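Local coordinates for IroE protein (Escherichia coli, PDB 2GZS) that hydrolyses the trilactone siderophore enterobactin and its C-glucosylated salmochelin forms, preferring the iron-free compounds and tending to stop at the linearised trimer, at residues A[127-130]-A[131-135]. Sequence-based numbering, arbitrary orientation.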
loop_
_atom_site.group_PDB
_atom_site.type_symbol
_atom_site.label_atom_id
_atom_site.label_comp_id
_atom_site.label_asym_id
_atom_site.label_seq_id
_atom_site.Cartn_x
_atom_site.Cartn_y
_atom_site.Cartn_z
ATOM N N ARG A 127 3.992 -9.390 -12.501
ATOM C CA ARG A 127 2.863 -10.237 -12.909
ATOM C C ARG A 127 1.531 -9.513 -12.714
ATOM O O ARG A 127 0.729 -9.343 -13.658
ATOM C CB ARG A 127 2.843 -11.608 -12.203
ATOM C CG ARG A 127 4.187 -12.338 -12.355
ATOM C CD ARG A 127 4.190 -13.782 -11.770
ATOM N NE ARG A 127 5.633 -13.994 -11.523
ATOM C CZ ARG A 127 6.241 -14.349 -10.381
ATOM N NH1 ARG A 127 5.466 -14.616 -9.325
ATOM N NH2 ARG A 127 7.563 -14.413 -10.430
ATOM N N ILE A 128 1.258 -9.070 -11.474
ATOM C CA ILE A 128 -0.059 -8.467 -11.239
ATOM C C ILE A 128 -0.163 -7.095 -11.868
ATOM O O ILE A 128 -1.150 -6.828 -12.618
ATOM C CB ILE A 128 -0.281 -8.356 -9.712
ATOM C CG1 ILE A 128 -0.236 -9.725 -9.063
ATOM C CG2 ILE A 128 -1.590 -7.578 -9.457
ATOM C CD1 ILE A 128 -0.579 -9.653 -7.564
ATOM N N ALA A 129 0.717 -6.172 -11.618
ATOM C CA ALA A 129 0.562 -4.784 -12.110
ATOM C C ALA A 129 0.505 -4.779 -13.644
ATOM O O ALA A 129 -0.397 -4.115 -14.190
ATOM C CB ALA A 129 1.659 -3.897 -11.515
ATOM N N PRO A 130 1.397 -5.438 -14.375
ATOM C CA PRO A 130 1.342 -5.366 -15.845
ATOM C C PRO A 130 0.035 -5.903 -16.391
ATOM O O PRO A 130 -0.390 -5.452 -17.475
ATOM C CB PRO A 130 2.507 -6.237 -16.326
ATOM C CG PRO A 130 3.481 -6.179 -15.176
ATOM C CD PRO A 130 2.587 -6.202 -13.953
ATOM N N LYS A 131 -0.546 -6.861 -15.713
ATOM C CA LYS A 131 -1.799 -7.414 -16.193
ATOM C C LYS A 131 -2.915 -6.426 -15.902
ATOM O O LYS A 131 -3.711 -6.133 -16.814
ATOM C CB LYS A 131 -2.019 -8.778 -15.520
ATOM C CG LYS A 131 -3.374 -9.420 -15.784
ATOM C CD LYS A 131 -3.672 -9.327 -17.264
ATOM C CE LYS A 131 -2.942 -10.321 -18.138
ATOM N NZ LYS A 131 -3.177 -10.112 -19.601
ATOM N N VAL A 132 -3.046 -5.920 -14.663
ATOM C CA VAL A 132 -4.252 -5.131 -14.393
ATOM C C VAL A 132 -4.149 -3.747 -15.068
ATOM O O VAL A 132 -5.243 -3.160 -15.279
ATOM C CB VAL A 132 -4.528 -5.020 -12.879
ATOM C CG1 VAL A 132 -4.625 -6.398 -12.219
ATOM C CG2 VAL A 132 -3.445 -4.184 -12.237
ATOM N N GLU A 133 -2.987 -3.233 -15.440
ATOM C CA GLU A 133 -2.886 -1.961 -16.134
ATOM C C GLU A 133 -3.118 -2.071 -17.649
ATOM O O GLU A 133 -3.254 -1.015 -18.301
ATOM C CB GLU A 133 -1.471 -1.378 -15.870
ATOM C CG GLU A 133 -1.422 -0.876 -14.413
ATOM C CD GLU A 133 -0.156 -0.106 -14.115
ATOM O OE1 GLU A 133 0.597 0.436 -14.981
ATOM O OE2 GLU A 133 0.217 0.004 -12.890
ATOM N N GLN A 134 -3.144 -3.302 -18.193
ATOM C CA GLN A 134 -3.386 -3.428 -19.633
ATOM C C GLN A 134 -4.737 -2.854 -19.968
ATOM O O GLN A 134 -5.777 -3.004 -19.363
ATOM C CB GLN A 134 -3.296 -4.919 -20.018
ATOM C CG GLN A 134 -1.882 -5.457 -19.967
ATOM C CD GLN A 134 -1.892 -6.960 -20.211
ATOM O OE1 GLN A 134 -2.895 -7.494 -20.670
ATOM N NE2 GLN A 134 -0.778 -7.604 -19.899
ATOM N N GLY A 135 -4.735 -2.101 -21.072
ATOM C CA GLY A 135 -6.041 -1.574 -21.467
ATOM C C GLY A 135 -6.459 -0.327 -20.710
ATOM O O GLY A 135 -7.586 0.185 -20.943
#
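I128 meets V132 and A129 meets E133 one turn apart at the C-terminal end of helix 117-132, which packs against the central sheet of this alpha/beta-hydrolase-type esterase, away from the active site. Two good backbone bonds of the i to i+4 kind run across the contact: V132 N to I128 O at 2.9 Å, with an N-H...O angle of 166°, and E133 N to A129 O at 3.0 Å. One residue earlier the pattern slackens. P130 has no N-H to give to the turn before, a kink falls there, and K131 N makes only weak bonds to the carbonyls of R127 and I128. Next along the chain, Q134 N donates to K131 O, a bond of i to i+3 spacing.

Side chains sort onto two faces. On the face that covers the sheet, I128 CG2 and V132 CG1 pass at 4.3 Å, a loose apolar pair lying over V29 of strand 26-34. E133 runs extended beyond CG, CG lying 3.4 Å from A129 O, and its carboxylate hydrogen-bonds Y47 through OE2 and forms a salt bridge with R143 through OE1. On the outer face K131, with CG anti to its backbone N (chi1 173°), bends at chi2 and chi3 and brings NZ to 2.8 Å from Q134 OE1; the ammonium sits 31° from that carbonyl plane.

The helix end therefore has unequal anchorage: two partners grip the E133 carboxylate and should fix its rotation, probably stabilising its negative charge, whereas the side chains of K131 and Q134 are linked by one hydrogen bond, on an exposed surface.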